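Local coordinates for protein Cyclo(L-leucyl-L-leucyl) synthase (Staphylococcus haemolyticus, PDB 6EZ3) that makes cyclodipeptides from aminoacyl-tRNAs without ATP, joining two leucyl-tRNAs into cyclo(L-leucyl-L-leucyl), at residues Asn3-Tyr17 with Met214-Lys226. Residues are numbered along the deposited sequence; the frame is centred on the assembly and turned at random.
Sequences NFKVDFLTKNCKQIY and MNEKQGYIILTEK
Lys5-Thr224 and Asp7-Ile222 are hydrogen-bonded pairs of the antiparallel ladder between strands 4-8 and 218-225. Lys5 N donates to Thr224 O at 2.7 Å. Lys5 O accepts from Thr224 N and, above the carbonyl plane, from Thr224 OG1 at 3.1 Å. Just past the last pair, Phe8-Ile221, Leu9 N donates to Tyr220 O at 3.2 Å. Tyr220 N donates to Cys13 SG at 3.6 Å. Asn12 ND2 reaches the 215-218 turn and donates to Glu216 O at 3.1 Å.

Apolar contacts line the face bearing Phe4, Val6 and Phe8. Phe4 CD1 meets Leu223 CB at 3.4 Å. Val6 CG1 touches Ile221; its CG2 touches Leu223 CD2 at 3.6 Å. Ile221 holds CG1 between its backbone N and carbonyl carbon (chi1 67°), which leaves CG2 beside the Phe8 ring and carries CD1 to Tyr17.

On the other face, Lys5 NZ forms a salt bridge with Asp7 OD1 of the same strand.

Tyr220 touches Tyr195, which probably binds substrate, so strand 218-225 probably lies beside that site. Strand 4-8 is an outer strand of the mixed sheet; strand 218-225 joins it to parallel strand 191-195. Helix 36-49 packs on Phe4, Ile221 and Leu223; helix 200-206 meets Leu9 and Met214.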
# COMPACT_ATOMS: atom_id res chain seq x y z
N ASN A 3 -0.45 -20.62 -6.69
CA ASN A 3 0.65 -20.92 -5.78
C ASN A 3 0.50 -20.04 -4.53
O ASN A 3 1.42 -19.99 -3.70
CB ASN A 3 2.01 -20.70 -6.50
CG ASN A 3 2.13 -19.46 -7.38
OD1 ASN A 3 1.30 -19.18 -8.27
ND2 ASN A 3 3.22 -18.73 -7.19
N PHE A 4 -0.69 -19.36 -4.42
CA PHE A 4 -1.09 -18.43 -3.35
C PHE A 4 -2.46 -18.71 -2.77
O PHE A 4 -3.44 -18.78 -3.52
CB PHE A 4 -1.11 -16.99 -3.88
CG PHE A 4 0.23 -16.34 -3.82
CD1 PHE A 4 0.59 -15.56 -2.74
CD2 PHE A 4 1.15 -16.50 -4.84
CE1 PHE A 4 1.84 -14.95 -2.68
CE2 PHE A 4 2.40 -15.90 -4.79
CZ PHE A 4 2.74 -15.14 -3.70
N LYS A 5 -2.54 -18.76 -1.44
CA LYS A 5 -3.79 -18.89 -0.70
C LYS A 5 -4.31 -17.45 -0.50
O LYS A 5 -3.60 -16.61 0.08
CB LYS A 5 -3.59 -19.60 0.65
CG LYS A 5 -4.90 -20.07 1.29
CD LYS A 5 -5.07 -19.62 2.75
CE LYS A 5 -6.38 -20.13 3.28
NZ LYS A 5 -6.79 -19.46 4.54
N VAL A 6 -5.52 -17.17 -1.01
CA VAL A 6 -6.10 -15.83 -0.95
C VAL A 6 -7.18 -15.71 0.13
O VAL A 6 -8.12 -16.51 0.14
CB VAL A 6 -6.60 -15.37 -2.34
CG1 VAL A 6 -7.17 -13.96 -2.31
CG2 VAL A 6 -5.49 -15.48 -3.38
N ASP A 7 -7.04 -14.71 1.03
CA ASP A 7 -8.02 -14.41 2.10
C ASP A 7 -8.68 -13.08 1.81
O ASP A 7 -8.13 -12.28 1.08
CB ASP A 7 -7.39 -14.47 3.50
CG ASP A 7 -6.86 -15.85 3.86
OD1 ASP A 7 -7.70 -16.75 4.16
OD2 ASP A 7 -5.61 -16.05 3.81
N PHE A 8 -9.87 -12.84 2.34
CA PHE A 8 -10.64 -11.63 2.05
C PHE A 8 -11.02 -10.83 3.28
O PHE A 8 -11.35 -11.40 4.32
CB PHE A 8 -11.91 -12.00 1.24
CG PHE A 8 -11.59 -12.88 0.05
CD1 PHE A 8 -11.19 -12.33 -1.16
CD2 PHE A 8 -11.58 -14.27 0.18
CE1 PHE A 8 -10.82 -13.15 -2.24
CE2 PHE A 8 -11.19 -15.08 -0.89
CZ PHE A 8 -10.83 -14.52 -2.10
N LEU A 9 -10.99 -9.49 3.15
CA LEU A 9 -11.38 -8.59 4.23
C LEU A 9 -12.90 -8.59 4.37
O LEU A 9 -13.39 -8.58 5.51
CB LEU A 9 -10.85 -7.17 3.97
CG LEU A 9 -10.96 -6.19 5.11
CD1 LEU A 9 -9.86 -6.42 6.12
CD2 LEU A 9 -10.86 -4.80 4.59
N THR A 10 -13.63 -8.63 3.23
CA THR A 10 -15.10 -8.69 3.21
C THR A 10 -15.59 -9.70 2.18
O THR A 10 -14.79 -10.17 1.37
CB THR A 10 -15.76 -7.28 2.97
OG1 THR A 10 -15.77 -6.92 1.59
CG2 THR A 10 -15.16 -6.20 3.80
N LYS A 11 -16.91 -9.99 2.19
CA LYS A 11 -17.56 -10.88 1.20
C LYS A 11 -17.50 -10.19 -0.17
O LYS A 11 -17.27 -10.85 -1.19
CB LYS A 11 -19.04 -11.16 1.57
CG LYS A 11 -19.29 -12.38 2.45
CD LYS A 11 -20.78 -12.65 2.61
CE LYS A 11 -21.08 -13.79 3.55
NZ LYS A 11 -22.54 -13.91 3.82
N ASN A 12 -17.67 -8.86 -0.18
CA ASN A 12 -17.63 -8.02 -1.38
C ASN A 12 -16.26 -8.13 -2.07
O ASN A 12 -16.20 -8.16 -3.29
CB ASN A 12 -17.98 -6.60 -1.01
CG ASN A 12 -17.93 -5.63 -2.14
OD1 ASN A 12 -18.74 -5.67 -3.07
ND2 ASN A 12 -16.96 -4.74 -2.07
N CYS A 13 -15.18 -8.26 -1.27
CA CYS A 13 -13.81 -8.45 -1.77
C CYS A 13 -13.73 -9.78 -2.58
O CYS A 13 -13.16 -9.80 -3.67
CB CYS A 13 -12.81 -8.44 -0.61
SG CYS A 13 -12.91 -6.97 0.46
N LYS A 14 -14.40 -10.84 -2.10
CA LYS A 14 -14.45 -12.14 -2.78
C LYS A 14 -15.20 -12.02 -4.10
O LYS A 14 -14.75 -12.57 -5.11
CB LYS A 14 -15.10 -13.19 -1.86
CG LYS A 14 -14.88 -14.63 -2.32
CD LYS A 14 -15.26 -15.65 -1.24
CE LYS A 14 -14.79 -17.05 -1.56
NZ LYS A 14 -14.87 -17.96 -0.38
N GLN A 15 -16.32 -11.24 -4.09
CA GLN A 15 -17.12 -10.96 -5.29
C GLN A 15 -16.26 -10.23 -6.34
O GLN A 15 -16.27 -10.64 -7.50
CB GLN A 15 -18.35 -10.09 -4.97
CG GLN A 15 -19.41 -10.76 -4.10
CD GLN A 15 -20.47 -9.78 -3.60
OE1 GLN A 15 -20.47 -8.58 -3.92
NE2 GLN A 15 -21.39 -10.29 -2.79
N ILE A 16 -15.51 -9.18 -5.92
CA ILE A 16 -14.62 -8.42 -6.81
C ILE A 16 -13.54 -9.37 -7.35
O ILE A 16 -13.32 -9.42 -8.58
CB ILE A 16 -14.04 -7.12 -6.12
CG1 ILE A 16 -15.17 -6.06 -5.89
CG2 ILE A 16 -12.85 -6.51 -6.88
CD1 ILE A 16 -14.77 -4.80 -5.04
N TYR A 17 -12.91 -10.16 -6.43
CA TYR A 17 -11.85 -11.12 -6.75
C TYR A 17 -12.30 -12.04 -7.85
O TYR A 17 -11.58 -12.14 -8.85
CB TYR A 17 -11.42 -11.90 -5.52
CG TYR A 17 -10.32 -12.92 -5.76
CD1 TYR A 17 -10.61 -14.27 -5.86
CD2 TYR A 17 -8.99 -12.53 -5.83
CE1 TYR A 17 -9.60 -15.21 -6.05
CE2 TYR A 17 -7.97 -13.46 -6.04
CZ TYR A 17 -8.28 -14.80 -6.13
OH TYR A 17 -7.28 -15.74 -6.33
N MET A 214 -14.50 2.22 2.76
CA MET A 214 -13.81 1.63 1.63
C MET A 214 -14.88 1.46 0.51
O MET A 214 -15.90 0.79 0.72
CB MET A 214 -13.18 0.29 2.00
CG MET A 214 -12.39 -0.29 0.87
SD MET A 214 -12.07 -2.04 1.12
CE MET A 214 -10.73 -1.92 2.12
N ASN A 215 -14.64 2.08 -0.65
CA ASN A 215 -15.54 2.06 -1.79
C ASN A 215 -16.00 0.67 -2.20
O ASN A 215 -15.21 -0.26 -2.14
CB ASN A 215 -14.92 2.78 -2.98
CG ASN A 215 -15.90 3.06 -4.08
OD1 ASN A 215 -16.05 2.28 -5.01
ND2 ASN A 215 -16.64 4.15 -3.96
N GLU A 216 -17.28 0.55 -2.62
CA GLU A 216 -17.97 -0.66 -3.09
C GLU A 216 -17.23 -1.37 -4.21
O GLU A 216 -17.35 -2.59 -4.33
CB GLU A 216 -19.43 -0.37 -3.52
CG GLU A 216 -19.60 0.75 -4.56
CD GLU A 216 -20.97 0.90 -5.21
OE1 GLU A 216 -21.20 0.26 -6.26
OE2 GLU A 216 -21.77 1.72 -4.72
N LYS A 217 -16.47 -0.59 -5.04
CA LYS A 217 -15.66 -1.07 -6.18
C LYS A 217 -14.16 -1.26 -5.77
O LYS A 217 -13.26 -1.31 -6.62
CB LYS A 217 -15.83 -0.09 -7.36
CG LYS A 217 -16.73 -0.60 -8.46
CD LYS A 217 -18.23 -0.49 -8.14
CE LYS A 217 -19.12 -1.26 -9.11
NZ LYS A 217 -19.17 -0.59 -10.43
N GLN A 218 -13.93 -1.42 -4.46
CA GLN A 218 -12.60 -1.55 -3.87
C GLN A 218 -12.54 -2.64 -2.80
O GLN A 218 -13.37 -2.67 -1.91
CB GLN A 218 -12.15 -0.18 -3.30
CG GLN A 218 -10.77 -0.16 -2.66
CD GLN A 218 -9.64 0.13 -3.59
OE1 GLN A 218 -9.77 0.86 -4.58
NE2 GLN A 218 -8.47 -0.31 -3.23
N GLY A 219 -11.52 -3.50 -2.90
CA GLY A 219 -11.30 -4.58 -1.95
C GLY A 219 -9.92 -4.65 -1.32
O GLY A 219 -9.07 -3.78 -1.57
N TYR A 220 -9.71 -5.67 -0.47
CA TYR A 220 -8.42 -5.94 0.16
C TYR A 220 -8.27 -7.45 0.33
O TYR A 220 -9.12 -8.08 0.99
CB TYR A 220 -8.23 -5.19 1.50
CG TYR A 220 -6.88 -5.41 2.14
CD1 TYR A 220 -6.66 -6.49 3.00
CD2 TYR A 220 -5.82 -4.52 1.93
CE1 TYR A 220 -5.41 -6.71 3.59
CE2 TYR A 220 -4.58 -4.72 2.54
CZ TYR A 220 -4.38 -5.82 3.35
OH TYR A 220 -3.16 -6.03 3.95
N ILE A 221 -7.22 -8.04 -0.29
CA ILE A 221 -6.95 -9.49 -0.21
C ILE A 221 -5.60 -9.77 0.44
O ILE A 221 -4.66 -8.98 0.31
CB ILE A 221 -7.14 -10.23 -1.57
CG1 ILE A 221 -6.08 -9.82 -2.62
CG2 ILE A 221 -8.56 -10.06 -2.10
CD1 ILE A 221 -6.01 -10.68 -3.94
N ILE A 222 -5.52 -10.91 1.16
CA ILE A 222 -4.29 -11.37 1.83
C ILE A 222 -3.72 -12.59 1.12
O ILE A 222 -4.38 -13.64 1.06
CB ILE A 222 -4.47 -11.60 3.36
CG1 ILE A 222 -5.02 -10.34 4.04
CG2 ILE A 222 -3.16 -12.01 3.99
CD1 ILE A 222 -6.30 -10.52 4.62
N LEU A 223 -2.48 -12.45 0.60
CA LEU A 223 -1.77 -13.50 -0.14
C LEU A 223 -0.78 -14.29 0.73
O LEU A 223 0.25 -13.74 1.15
CB LEU A 223 -0.98 -12.91 -1.33
CG LEU A 223 -1.71 -12.19 -2.41
CD1 LEU A 223 -0.75 -11.72 -3.44
CD2 LEU A 223 -2.79 -13.06 -3.00
N THR A 224 -1.03 -15.59 0.89
CA THR A 224 -0.09 -16.45 1.62
C THR A 224 0.46 -17.56 0.68
O THR A 224 -0.31 -18.19 -0.04
CB THR A 224 -0.68 -16.91 2.93
OG1 THR A 224 -2.09 -17.11 2.74
CG2 THR A 224 -0.49 -15.85 4.01
N GLU A 225 1.80 -17.70 0.63
CA GLU A 225 2.48 -18.64 -0.25
C GLU A 225 2.07 -20.08 0.03
O GLU A 225 1.96 -20.47 1.20
CB GLU A 225 4.02 -18.49 -0.17
CG GLU A 225 4.56 -17.16 -0.70
CD GLU A 225 6.07 -16.99 -0.71
OE1 GLU A 225 6.59 -16.18 0.10
OE2 GLU A 225 6.74 -17.64 -1.55
N LYS A 226 1.77 -20.83 -1.04
CA LYS A 226 1.39 -22.23 -0.95
C LYS A 226 2.63 -23.12 -1.15
O LYS A 226 3.73 -22.79 -0.67
CB LYS A 226 0.32 -22.57 -1.99
CG LYS A 226 -1.06 -22.10 -1.60
CD LYS A 226 -2.11 -23.05 -2.12
CE LYS A 226 -3.49 -22.70 -1.60
NZ LYS A 226 -4.45 -23.82 -1.79